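Local coordinates for RNA-binding protein, putative (Trypanosoma brucei, PDB 6E4O) that binds and remodels RNA through its RNA recognition motif, the domain held here without RNA, and is probably an mRNA-binding protein of kinetoplastid RNA editing, at residues A[17-22]-A[61-66]; A[25-30]-A[51-56]; A[30-35]-A[40-45]. All coordinates share one frame; numbering follows the deposited sequence.

Interaction 1: residues A[17-22]-A[61-66]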
ATOM      1  N   TRP A  17      -6.509   0.322   7.781  1.00 14.31           N
ATOM      2  CA  TRP A  17      -5.686   1.329   7.111  1.00 11.93           C
ATOM      3  C   TRP A  17      -4.346   1.585   7.798  1.00 12.30           C
ATOM      4  O   TRP A  17      -3.317   1.686   7.129  1.00 13.52           O
ATOM      5  CB  TRP A  17      -6.462   2.648   6.922  1.00 11.28           C
ATOM      6  CG  TRP A  17      -6.575   3.469   8.153  1.00 15.22           C
ATOM      7  CD1 TRP A  17      -7.580   3.431   9.075  1.00 22.47           C
ATOM      8  CD2 TRP A  17      -5.631   4.439   8.625  1.00 19.55           C
ATOM      9  NE1 TRP A  17      -7.322   4.323  10.092  1.00 25.62           N
ATOM     10  CE2 TRP A  17      -6.133   4.955   9.836  1.00 23.69           C
ATOM     11  CE3 TRP A  17      -4.415   4.922   8.139  1.00 21.69           C
ATOM     12  CZ2 TRP A  17      -5.459   5.932  10.566  1.00 23.19           C
ATOM     13  CZ3 TRP A  17      -3.747   5.890   8.866  1.00 23.43           C
ATOM     14  CH2 TRP A  17      -4.270   6.383  10.066  1.00 22.62           C
ATOM     15  N   HIS A  18      -4.339   1.672   9.124  1.00 14.67           N
ATOM     16  CA  HIS A  18      -3.107   2.078   9.800  1.00 15.15           C
ATOM     17  C   HIS A  18      -2.061   0.970   9.742  1.00 13.78           C
ATOM     18  O   HIS A  18      -0.862   1.234   9.676  1.00 14.98           O
ATOM     19  CB  HIS A  18      -3.370   2.578  11.228  1.00 19.86           C
ATOM     20  CG  HIS A  18      -3.190   1.534  12.281  1.00 26.05           C
ATOM     21  ND1 HIS A  18      -4.191   0.655  12.638  1.00 26.28           N
ATOM     22  CD2 HIS A  18      -2.126   1.232  13.065  1.00 31.69           C
ATOM     23  CE1 HIS A  18      -3.750  -0.145  13.593  1.00 27.97           C
ATOM     24  NE2 HIS A  18      -2.499   0.184  13.871  1.00 26.16           N
ATOM     25  N   THR A  19      -2.526  -0.272   9.734  1.00 12.07           N
ATOM     26  CA  THR A  19      -1.640  -1.418   9.553  1.00 13.25           C
ATOM     27  C   THR A  19      -1.013  -1.427   8.158  1.00 16.74           C
ATOM     28  O   THR A  19       0.180  -1.699   8.001  1.00 12.40           O
ATOM     29  CB  THR A  19      -2.401  -2.725   9.798  1.00 15.72           C
ATOM     30  OG1 THR A  19      -2.869  -2.732  11.151  1.00 16.81           O
ATOM     31  CG2 THR A  19      -1.503  -3.929   9.561  1.00 18.74           C
ATOM     32  N   LEU A  20      -1.819  -1.127   7.147  1.00 13.19           N
ATOM     33  CA  LEU A  20      -1.311  -1.009   5.784  1.00  9.58           C
ATOM     34  C   LEU A  20      -0.328   0.141   5.686  1.00 10.55           C
ATOM     35  O   LEU A  20       0.727   0.028   5.058  1.00  8.97           O
ATOM     36  CB  LEU A  20      -2.462  -0.789   4.805  1.00 12.17           C
ATOM     37  CG  LEU A  20      -2.016  -0.607   3.352  1.00 10.61           C
ATOM     38  CD1 LEU A  20      -1.198  -1.808   2.889  1.00 16.39           C
ATOM     39  CD2 LEU A  20      -3.231  -0.403   2.453  1.00 11.25           C
ATOM     40  N   LYS A  21      -0.676   1.258   6.311  1.00 10.34           N
ATOM     41  CA  LYS A  21       0.199   2.418   6.294  1.00 13.43           C
ATOM     42  C   LYS A  21       1.566   2.067   6.878  1.00 13.81           C
ATOM     43  O   LYS A  21       2.598   2.400   6.296  1.00 12.24           O
ATOM     44  CB  LYS A  21      -0.416   3.589   7.061  1.00 14.45           C
ATOM     45  CG  LYS A  21       0.495   4.808   7.130  1.00 14.64           C
ATOM     46  CD  LYS A  21      -0.166   5.945   7.890  1.00 27.77           C
ATOM     47  CE  LYS A  21       0.759   7.145   8.036  1.00 38.62           C
ATOM     48  NZ  LYS A  21       0.054   8.295   8.672  1.00 44.11           N
ATOM     49  N   ASP A  22       1.580   1.391   8.024  1.00 11.89           N
ATOM     50  CA  ASP A  22       2.849   1.026   8.644  1.00 10.54           C
ATOM     51  C   ASP A  22       3.671   0.104   7.752  1.00 12.31           C
ATOM     52  O   ASP A  22       4.898   0.229   7.685  1.00 15.34           O
ATOM     53  CB  ASP A  22       2.648   0.387  10.024  1.00 15.24           C
ATOM     54  CG  ASP A  22       2.399   1.413  11.110  1.00 24.32           C
ATOM     55  OD1 ASP A  22       2.755   2.596  10.917  1.00 24.67           O
ATOM     56  OD2 ASP A  22       1.850   1.034  12.163  1.00 29.72           O
ATOM     57  N   SER A  61       4.613  -8.642  -1.193  1.00 12.29           N
ATOM     58  CA  SER A  61       5.020  -8.807   0.194  1.00 13.50           C
ATOM     59  C   SER A  61       3.834  -9.237   1.053  1.00 11.30           C
ATOM     60  O   SER A  61       2.692  -8.907   0.772  1.00 11.10           O
ATOM     61  CB  SER A  61       5.655  -7.528   0.750  1.00 17.19           C
ATOM     62  OG  SER A  61       4.766  -6.429   0.657  1.00 14.75           O
ATOM     63  N   GLU A  62       4.108 -10.001   2.097  1.00  9.50           N
ATOM     64  CA  GLU A  62       3.042 -10.481   2.964  1.00 11.47           C
ATOM     65  C   GLU A  62       2.750  -9.500   4.092  1.00 13.74           C
ATOM     66  O   GLU A  62       3.665  -8.989   4.744  1.00 14.93           O
ATOM     67  CB  GLU A  62       3.401 -11.851   3.541  1.00 12.83           C
ATOM     68  CG  GLU A  62       2.187 -12.644   3.979  1.00 20.31           C
ATOM     69  CD  GLU A  62       2.548 -14.021   4.489  1.00 17.42           C
ATOM     70  OE1 GLU A  62       2.511 -14.979   3.690  1.00 20.83           O
ATOM     71  OE2 GLU A  62       2.853 -14.135   5.690  1.00 23.28           O
ATOM     72  N   LEU A  63       1.467  -9.231   4.306  1.00 11.46           N
ATOM     73  CA  LEU A  63       1.024  -8.411   5.428  1.00 13.48           C
ATOM     74  C   LEU A  63      -0.101  -9.132   6.154  1.00 15.25           C
ATOM     75  O   LEU A  63      -1.132  -9.468   5.559  1.00 13.40           O
ATOM     76  CB  LEU A  63       0.554  -7.032   4.948  1.00 14.75           C
ATOM     77  CG  LEU A  63      -0.038  -6.099   6.020  1.00 14.05           C
ATOM     78  CD1 LEU A  63       0.921  -5.871   7.170  1.00 12.11           C
ATOM     79  CD2 LEU A  63      -0.452  -4.769   5.397  1.00 13.03           C
ATOM     80  N   GLU A  64       0.104  -9.390   7.441  1.00 12.27           N
ATOM     81  CA  GLU A  64      -0.884 -10.122   8.222  1.00 13.49           C
ATOM     82  C   GLU A  64      -1.329 -11.386   7.496  1.00 16.82           C
ATOM     83  O   GLU A  64      -2.528 -11.703   7.438  1.00 15.53           O
ATOM     84  CB  GLU A  64      -2.083  -9.231   8.548  1.00 16.22           C
ATOM     85  CG  GLU A  64      -1.697  -7.989   9.337  1.00 17.20           C
ATOM     86  CD  GLU A  64      -2.871  -7.363  10.080  1.00 26.05           C
ATOM     87  OE1 GLU A  64      -3.897  -7.042   9.439  1.00 24.10           O
ATOM     88  OE2 GLU A  64      -2.765  -7.187  11.310  1.00 29.23           O
ATOM     89  N   GLY A  65      -0.347 -12.089   6.931  1.00 18.58           N
ATOM     90  CA  GLY A  65      -0.556 -13.405   6.356  1.00 17.68           C
ATOM     91  C   GLY A  65      -1.092 -13.410   4.941  1.00 16.25           C
ATOM     92  O   GLY A  65      -1.346 -14.480   4.392  1.00 15.81           O
ATOM     93  N   ALA A  66      -1.261 -12.225   4.350  1.00 13.80           N
ATOM     94  CA  ALA A  66      -1.793 -12.104   2.996  1.00 13.17           C
ATOM     95  C   ALA A  66      -0.796 -11.424   2.064  1.00 13.26           C
ATOM     96  O   ALA A  66      -0.189 -10.420   2.430  1.00 14.23           O
ATOM     97  CB  ALA A  66      -3.104 -11.313   3.016  1.00 13.38           C
TER
HETATM   98  O   HOH W   1      -5.042  -4.330  10.925  1.00 21.38           O

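Interaction 2: residues A[25-30]-A[51-56]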
ATOM      1  N   ARG A  25       5.226   2.195   5.000  1.00 11.80           N
ATOM      2  CA  ARG A  25       6.222   3.168   5.443  1.00 14.15           C
ATOM      3  C   ARG A  25       7.627   2.645   5.172  1.00 13.04           C
ATOM      4  O   ARG A  25       8.599   3.388   5.252  1.00 14.85           O
ATOM      5  CB  ARG A  25       6.064   3.509   6.928  1.00 18.57           C
ATOM      6  CG  ARG A  25       4.946   4.498   7.229  1.00 21.18           C
ATOM      7  CD  ARG A  25       5.223   5.240   8.532  1.00 28.74           C
ATOM      8  NE  ARG A  25       5.031   4.390   9.697  1.00 36.78           N
ATOM      9  CZ  ARG A  25       5.751   4.461  10.812  1.00 34.06           C
ATOM     10  NH1 ARG A  25       6.743   5.340  10.928  1.00 29.89           N
ATOM     11  NH2 ARG A  25       5.480   3.637  11.812  1.00 36.81           N
ATOM     12  N   GLN A  26       7.734   1.355   4.856  1.00 12.38           N
ATOM     13  CA  GLN A  26       9.007   0.795   4.423  1.00 14.74           C
ATOM     14  C   GLN A  26       9.493   1.474   3.148  1.00 12.81           C
ATOM     15  O   GLN A  26      10.690   1.487   2.861  1.00 12.04           O
ATOM     16  CB  GLN A  26       8.869  -0.697   4.133  1.00 12.55           C
ATOM     17  CG  GLN A  26       8.670  -1.579   5.360  1.00 14.28           C
ATOM     18  CD  GLN A  26       8.589  -3.035   4.967  1.00 18.76           C
ATOM     19  OE1 GLN A  26       9.610  -3.694   4.794  1.00 17.93           O
ATOM     20  NE2 GLN A  26       7.371  -3.536   4.791  1.00 17.37           N
ATOM     21  N   ALA A  27       8.555   2.015   2.374  1.00 13.92           N
ATOM     22  CA  ALA A  27       8.886   2.629   1.092  1.00 13.66           C
ATOM     23  C   ALA A  27       8.939   4.148   1.176  1.00 14.95           C
ATOM     24  O   ALA A  27       9.617   4.791   0.382  1.00 16.69           O
ATOM     25  CB  ALA A  27       7.891   2.210   0.037  1.00 12.17           C
ATOM     26  N   GLY A  28       8.220   4.726   2.129  1.00 14.95           N
ATOM     27  CA  GLY A  28       8.224   6.171   2.260  1.00 18.44           C
ATOM     28  C   GLY A  28       7.066   6.703   3.068  1.00 15.89           C
ATOM     29  O   GLY A  28       6.324   5.937   3.667  1.00 18.12           O
ATOM     30  N   GLU A  29       6.915   8.025   3.086  1.00 13.62           N
ATOM     31  CA  GLU A  29       5.870   8.654   3.882  1.00 16.94           C
ATOM     32  C   GLU A  29       4.518   8.573   3.172  1.00 15.36           C
ATOM     33  O   GLU A  29       4.410   8.850   1.987  1.00 15.42           O
ATOM     34  CB  GLU A  29       6.235  10.108   4.196  1.00 26.95           C
ATOM     35  CG  GLU A  29       5.208  10.845   5.040  1.00 43.25           C
ATOM     36  CD  GLU A  29       5.710  12.196   5.528  1.00 59.73           C
ATOM     37  OE1 GLU A  29       6.804  12.623   5.094  1.00 60.96           O
ATOM     38  OE2 GLU A  29       5.014  12.828   6.352  1.00 67.49           O
ATOM     39  N   VAL A  30       3.490   8.195   3.916  1.00 16.78           N
ATOM     40  CA  VAL A  30       2.160   7.996   3.354  1.00 16.14           C
ATOM     41  C   VAL A  30       1.245   9.174   3.683  1.00 18.50           C
ATOM     42  O   VAL A  30       1.121   9.563   4.841  1.00 18.58           O
ATOM     43  CB  VAL A  30       1.546   6.683   3.897  1.00 16.89           C
ATOM     44  CG1 VAL A  30       0.112   6.514   3.416  1.00 15.96           C
ATOM     45  CG2 VAL A  30       2.409   5.492   3.489  1.00 15.84           C
ATOM     46  N   ALA A  51       6.367   6.077  -4.107  1.00 12.49           N
ATOM     47  CA  ALA A  51       5.449   5.182  -4.814  1.00 12.08           C
ATOM     48  C   ALA A  51       6.200   4.155  -5.655  1.00 13.04           C
ATOM     49  O   ALA A  51       5.841   2.971  -5.684  1.00 12.27           O
ATOM     50  CB  ALA A  51       4.474   5.978  -5.684  1.00 11.81           C
ATOM     51  N   ALA A  52       7.244   4.614  -6.336  1.00  8.83           N
ATOM     52  CA  ALA A  52       8.071   3.744  -7.172  1.00  8.36           C
ATOM     53  C   ALA A  52       8.772   2.674  -6.343  1.00 13.37           C
ATOM     54  O   ALA A  52       8.851   1.506  -6.746  1.00 10.39           O
ATOM     55  CB  ALA A  52       9.096   4.573  -7.929  1.00  9.14           C
ATOM     56  N   ARG A  53       9.291   3.086  -5.194  1.00 12.59           N
ATOM     57  CA  ARG A  53       9.949   2.173  -4.266  1.00 11.52           C
ATOM     58  C   ARG A  53       8.975   1.116  -3.737  1.00 11.53           C
ATOM     59  O   ARG A  53       9.337  -0.061  -3.598  1.00 12.92           O
ATOM     60  CB  ARG A  53      10.566   2.968  -3.113  1.00 10.11           C
ATOM     61  CG  ARG A  53      11.408   2.137  -2.148  1.00 16.80           C
ATOM     62  CD  ARG A  53      12.152   3.028  -1.165  1.00 19.57           C
ATOM     63  NE  ARG A  53      13.045   3.969  -1.838  1.00 20.69           N
ATOM     64  CZ  ARG A  53      14.270   3.668  -2.259  1.00 22.08           C
ATOM     65  NH1 ARG A  53      15.009   4.590  -2.865  1.00 23.98           N
ATOM     66  NH2 ARG A  53      14.760   2.449  -2.074  1.00 27.73           N
ATOM     67  N   ALA A  54       7.739   1.520  -3.448  1.00 12.47           N
ATOM     68  CA  ALA A  54       6.751   0.575  -2.934  1.00 13.89           C
ATOM     69  C   ALA A  54       6.443  -0.497  -3.970  1.00 14.80           C
ATOM     70  O   ALA A  54       6.494  -1.685  -3.678  1.00 11.40           O
ATOM     71  CB  ALA A  54       5.460   1.297  -2.482  1.00 10.52           C
ATOM     72  N   ILE A  55       6.122  -0.082  -5.189  1.00 11.47           N
ATOM     73  CA  ILE A  55       5.831  -1.038  -6.245  1.00 10.43           C
ATOM     74  C   ILE A  55       7.057  -1.906  -6.571  1.00 12.55           C
ATOM     75  O   ILE A  55       6.946  -3.116  -6.786  1.00 14.55           O
ATOM     76  CB  ILE A  55       5.333  -0.305  -7.502  1.00 10.85           C
ATOM     77  CG1 ILE A  55       3.958   0.314  -7.211  1.00 15.14           C
ATOM     78  CG2 ILE A  55       5.271  -1.249  -8.699  1.00 17.19           C
ATOM     79  CD1 ILE A  55       3.519   1.324  -8.233  1.00 15.14           C
ATOM     80  N   THR A  56       8.232  -1.289  -6.580  1.00  9.31           N
ATOM     81  CA  THR A  56       9.458  -1.995  -6.933  1.00 13.22           C
ATOM     82  C   THR A  56       9.831  -3.015  -5.855  1.00 13.90           C
ATOM     83  O   THR A  56      10.084  -4.183  -6.144  1.00 14.71           O
ATOM     84  CB  THR A  56      10.635  -1.023  -7.128  1.00 14.62           C
ATOM     85  OG1 THR A  56      10.370  -0.181  -8.257  1.00 15.14           O
ATOM     86  CG2 THR A  56      11.934  -1.798  -7.387  1.00 13.33           C
TER

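Interaction 3: residues A[30-35]-A[40-45]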
ATOM      1  N   VAL A  30       3.490   8.195   3.916  1.00 16.78           N
ATOM      2  CA  VAL A  30       2.160   7.996   3.354  1.00 16.14           C
ATOM      3  C   VAL A  30       1.245   9.174   3.683  1.00 18.50           C
ATOM      4  O   VAL A  30       1.121   9.563   4.841  1.00 18.58           O
ATOM      5  CB  VAL A  30       1.546   6.683   3.897  1.00 16.89           C
ATOM      6  CG1 VAL A  30       0.112   6.514   3.416  1.00 15.96           C
ATOM      7  CG2 VAL A  30       2.409   5.492   3.489  1.00 15.84           C
ATOM      8  N   THR A  31       0.608   9.745   2.664  1.00 16.45           N
ATOM      9  CA  THR A  31      -0.267  10.903   2.856  1.00 16.10           C
ATOM     10  C   THR A  31      -1.762  10.581   2.739  1.00 19.00           C
ATOM     11  O   THR A  31      -2.608  11.374   3.149  1.00 21.45           O
ATOM     12  CB  THR A  31       0.044  12.023   1.847  1.00 17.52           C
ATOM     13  OG1 THR A  31      -0.179  11.534   0.523  1.00 19.62           O
ATOM     14  CG2 THR A  31       1.488  12.483   1.971  1.00 18.88           C
ATOM     15  N   PHE A  32      -2.085   9.441   2.147  1.00 14.35           N
ATOM     16  CA  PHE A  32      -3.480   9.006   2.009  1.00 11.47           C
ATOM     17  C   PHE A  32      -3.461   7.496   2.117  1.00 14.19           C
ATOM     18  O   PHE A  32      -2.627   6.841   1.509  1.00 13.55           O
ATOM     19  CB  PHE A  32      -4.046   9.426   0.648  1.00 15.41           C
ATOM     20  CG  PHE A  32      -5.483   9.022   0.419  1.00 15.23           C
ATOM     21  CD1 PHE A  32      -6.519   9.912   0.667  1.00 14.41           C
ATOM     22  CD2 PHE A  32      -5.797   7.763  -0.085  1.00 11.64           C
ATOM     23  CE1 PHE A  32      -7.839   9.546   0.438  1.00 17.67           C
ATOM     24  CE2 PHE A  32      -7.114   7.387  -0.316  1.00 13.70           C
ATOM     25  CZ  PHE A  32      -8.138   8.285  -0.054  1.00 16.20           C
ATOM     26  N   CYS A  33      -4.352   6.935   2.920  1.00 12.53           N
ATOM     27  CA  CYS A  33      -4.407   5.485   3.035  1.00 10.12           C
ATOM     28  C   CYS A  33      -5.809   5.100   3.461  1.00 15.24           C
ATOM     29  O   CYS A  33      -6.194   5.298   4.614  1.00 18.53           O
ATOM     30  CB  CYS A  33      -3.380   4.975   4.058  1.00 12.91           C
ATOM     31  SG  CYS A  33      -3.192   3.191   4.018  1.00 17.44           S
ATOM     32  N   LYS A  34      -6.578   4.569   2.523  1.00 13.46           N
ATOM     33  CA  LYS A  34      -7.947   4.177   2.820  1.00 11.35           C
ATOM     34  C   LYS A  34      -8.226   2.774   2.316  1.00 10.31           C
ATOM     35  O   LYS A  34      -7.840   2.417   1.196  1.00  9.19           O
ATOM     36  CB  LYS A  34      -8.923   5.148   2.160  1.00 14.38           C
ATOM     37  CG  LYS A  34     -10.378   4.819   2.455  1.00 28.65           C
ATOM     38  CD  LYS A  34     -11.136   6.016   3.006  1.00 37.08           C
ATOM     39  CE  LYS A  34     -10.570   6.446   4.344  1.00 38.62           C
ATOM     40  NZ  LYS A  34     -11.547   7.258   5.120  1.00 33.86           N
ATOM     41  N   VAL A  35      -8.925   1.999   3.135  1.00 10.60           N
ATOM     42  CA  VAL A  35      -9.259   0.624   2.802  1.00  9.26           C
ATOM     43  C   VAL A  35     -10.656   0.558   2.222  1.00 12.03           C
ATOM     44  O   VAL A  35     -11.558   1.269   2.670  1.00 11.10           O
ATOM     45  CB  VAL A  35      -9.186  -0.294   4.043  1.00 12.31           C
ATOM     46  CG1 VAL A  35      -9.671  -1.701   3.698  1.00 12.59           C
ATOM     47  CG2 VAL A  35      -7.755  -0.338   4.576  1.00 14.28           C
ATOM     48  N   ARG A  40      -8.985  -4.398  -0.686  1.00 10.27           N
ATOM     49  CA  ARG A  40      -8.302  -3.421  -1.520  1.00 10.65           C
ATOM     50  C   ARG A  40      -8.133  -2.076  -0.809  1.00 12.10           C
ATOM     51  O   ARG A  40      -8.822  -1.780   0.164  1.00 11.34           O
ATOM     52  CB  ARG A  40      -9.072  -3.232  -2.829  1.00 10.19           C
ATOM     53  CG  ARG A  40      -9.118  -4.509  -3.670  1.00 12.62           C
ATOM     54  CD  ARG A  40     -10.102  -4.380  -4.828  1.00 13.15           C
ATOM     55  NE  ARG A  40     -11.477  -4.335  -4.346  1.00 16.40           N
ATOM     56  CZ  ARG A  40     -12.550  -4.294  -5.131  1.00 15.66           C
ATOM     57  NH1 ARG A  40     -12.412  -4.302  -6.452  1.00 13.53           N
ATOM     58  NH2 ARG A  40     -13.763  -4.256  -4.592  1.00 14.98           N
ATOM     59  N   ALA A  41      -7.200  -1.271  -1.301  1.00 10.62           N
ATOM     60  CA  ALA A  41      -6.944   0.042  -0.718  1.00  9.23           C
ATOM     61  C   ALA A  41      -6.344   0.965  -1.753  1.00  9.84           C
ATOM     62  O   ALA A  41      -5.878   0.521  -2.798  1.00 10.26           O
ATOM     63  CB  ALA A  41      -5.998  -0.076   0.494  1.00 10.90           C
ATOM     64  N   VAL A  42      -6.367   2.256  -1.464  1.00  9.77           N
ATOM     65  CA  VAL A  42      -5.652   3.231  -2.285  1.00  8.62           C
ATOM     66  C   VAL A  42      -4.759   4.017  -1.352  1.00 10.82           C
ATOM     67  O   VAL A  42      -5.195   4.450  -0.291  1.00 12.09           O
ATOM     68  CB  VAL A  42      -6.611   4.195  -3.001  1.00 10.16           C
ATOM     69  CG1 VAL A  42      -5.828   5.299  -3.726  1.00 11.37           C
ATOM     70  CG2 VAL A  42      -7.477   3.433  -3.971  1.00  9.06           C
ATOM     71  N   VAL A  43      -3.506   4.177  -1.752  1.00 10.47           N
ATOM     72  CA  VAL A  43      -2.527   4.858  -0.942  1.00 12.79           C
ATOM     73  C   VAL A  43      -1.845   5.921  -1.785  1.00 13.48           C
ATOM     74  O   VAL A  43      -1.650   5.735  -2.978  1.00 12.48           O
ATOM     75  CB  VAL A  43      -1.474   3.834  -0.450  1.00 12.20           C
ATOM     76  CG1 VAL A  43      -0.381   4.506   0.377  1.00 15.62           C
ATOM     77  CG2 VAL A  43      -2.159   2.711   0.342  1.00 16.76           C
ATOM     78  N   GLU A  44      -1.491   7.041  -1.165  1.00 12.13           N
ATOM     79  CA  GLU A  44      -0.640   8.017  -1.817  1.00 10.65           C
ATOM     80  C   GLU A  44       0.554   8.289  -0.932  1.00 13.54           C
ATOM     81  O   GLU A  44       0.450   8.276   0.300  1.00 14.10           O
ATOM     82  CB  GLU A  44      -1.390   9.318  -2.091  1.00 16.06           C
ATOM     83  CG  GLU A  44      -2.516   9.162  -3.084  1.00 24.07           C
ATOM     84  CD  GLU A  44      -2.930  10.488  -3.687  1.00 25.55           C
ATOM     85  OE1 GLU A  44      -2.737  11.531  -3.025  1.00 25.57           O
ATOM     86  OE2 GLU A  44      -3.430  10.488  -4.831  1.00 23.32           O
ATOM     87  N   PHE A  45       1.698   8.502  -1.561  1.00 11.28           N
ATOM     88  CA  PHE A  45       2.923   8.806  -0.845  1.00 12.41           C
ATOM     89  C   PHE A  45       3.265  10.262  -1.093  1.00 14.77           C
ATOM     90  O   PHE A  45       2.741  10.884  -2.023  1.00 14.64           O
ATOM     91  CB  PHE A  45       4.077   7.934  -1.357  1.00 10.14           C
ATOM     92  CG  PHE A  45       3.923   6.472  -1.053  1.00  9.92           C
ATOM     93  CD1 PHE A  45       3.208   5.645  -1.905  1.00 13.98           C
ATOM     94  CD2 PHE A  45       4.520   5.921   0.072  1.00 12.18           C
ATOM     95  CE1 PHE A  45       3.071   4.286  -1.628  1.00 13.48           C
ATOM     96  CE2 PHE A  45       4.387   4.564   0.358  1.00 14.26           C
ATOM     97  CZ  PHE A  45       3.665   3.749  -0.493  1.00 12.11           C
TER
HETATM   98  O   HOH W   2      -2.528  12.533  -0.498  1.00 31.96           O
HETATM   99  O   HOH W   3       0.933  12.813  -1.924  1.00 32.34           O

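Interaction 1: residues A[17-22]-A[61-66]
Leu20 and Leu63 mark the closest backbone approach between the helical residues 17-22 and the segment 61-66, with their CA atoms 7.8 Å apart. No hydrogen bond crosses directly, so side chains and one water join the two. On the 61-66 side the chain reverses in a type I' beta turn from Leu63 to Ala66. Leu63 N bonds to Ala66 O, and Ala66 N bonds back to Leu63 O. Both central residues, Glu64 and Gly65, have positive phi.

Leu63 points its two methyls at the helix. CG lies anti to the backbone N (chi1 176°), and the branches then part. Leu63 CD2 goes to Leu20, 3.9 Å from Leu20 CA and 4.0 Å from Leu20 CD1; the two leucine side chains run at about a right angle. Leu63 CD1 meets Thr19 CG2 at 3.9 Å. Thr19 CG2 also touches the Glu64 carboxylate, 3.7 Å from Glu64 CD. Thr19 and Glu64 reach for each other from opposite directions. A water also joins the polar atoms of these two residues. The water lies 2.7 Å from Thr19 OG1 and donates a longer bond, 3.3 Å, to Glu64 OE1. Glu64 OE1 is also hydrogen-bonded to Thr15 OG1, which ties the turn to the residues just before the helix.

The contact is part of the RRM fold. Leu20 continues inward from helix 17-24 onto Cys33 of strand 30-36, Ala41 and Val43 of strand 40-45 and Leu68 of strand 66-70. Leu63 also packs on Leu68, at the sheet edge formed by strand 62-63.

Interaction 2: residues A[25-30]-A[51-56]
Ala27 sets its methyl against helix 48-57 where the chain leaves the first helix of the RNA recognition motif. This joins the loop between helix 17-24 and strand 30-36 to the second helix of the fold. The CA atoms of Ala27 and Ala54 are only 5.0 Å apart. Ala27 points its methyl at the helix, and Ala54 offers only a methyl beside it, consistent with so close an approach. Ala27 CB is 3.6 Å from Ala54 CB and as near to the helix backbone at Ala54 N. Both alanines are buried.

Arg53 runs along the outer side of the same loop residue. Arg53 CB lies 4.1 Å from Ala27 O. CG is anti to the backbone N (chi1 -174°), which lays the chain beside Ala27, and Arg53 CG comes within 4.1 Å of Ala27 CB. CD makes the nearest approach. The chain then bends at chi3 (-59°), and Arg53 NE stays 4.2 Å from Ala27 O, too far for a hydrogen bond. At the tip, NH2 turns to a salt bridge with Glu57 on its own helix. Thus the aliphatic part of Arg53 packs on the loop. Its closest atom, Arg53 CD, rests 3.5 Å from Ala27 O.

Interaction 3: residues A[30-35]-A[40-45]
Val30 and Phe45 face each other at one end of an antiparallel hairpin, strands two and three of the RRM sheet. The axes of 32-35 and 40-45 lie 4.5 Å apart. A classic beta bulge follows Val30: Thr31 and Phe32 both face Glu44. Thr31 N gives Glu44 O a 2.8 Å bond, and Phe32 N adds a weak one. Glu44 N returns a bond to Phe32 O; beyond the bulge Lys34 and Val42 form a regular hydrogen-bonded pair.

Val30 CG1 meets Val43 CG1 at 3.7 Å. Val30 CG2 lies obliquely against the Phe45 ring, 3.8 Å from Phe45 CE2. Cys33 SG touches Val43 CG2 on the same face.

Phe32 extends along the other face, CG anti to its N (chi1 -180°). Its ring edge meets Val42 O, 3.4 Å from Phe32 CD2. Thr31 OG1 stands between the backbone N and the carbonyl carbon (chi1 61°), where it reaches two waters, one shared with Glu44 OE1, the other with Phe45 O. Glu44 OE2 pairs with Arg5.

Phe32, Val42 and Glu44 are turned from the helices, on the face that usually meets RNA in canonical RRMs; none is bound here. Strand 40-45 also pairs with 5-9. Helix 17-24 packs on Cys33 and Ala41, helix 48-57 on Phe45.

In the fold
The three contacts belong to one RNA recognition motif, in which two helices pack on one face of an antiparallel sheet. Along the chain, interaction 3 is nested within the loop closed by interaction 2, and that within the loop closed by interaction 1. Centres lie about 13 Å apart for interactions 1 and 2, about 12 Å for 1 and 3 and about 11 Å for 2 and 3. Val30 belongs to both 2 and 3. Phe45 CZ links these two again, 3.6 Å from Ala54 CB. Leu20 CD2 joins interaction 1 to the hairpin, 3.4 Å from Ala41 CB. RRMs usually bind RNA on the opposite sheet face; here, without RNA, that is inference.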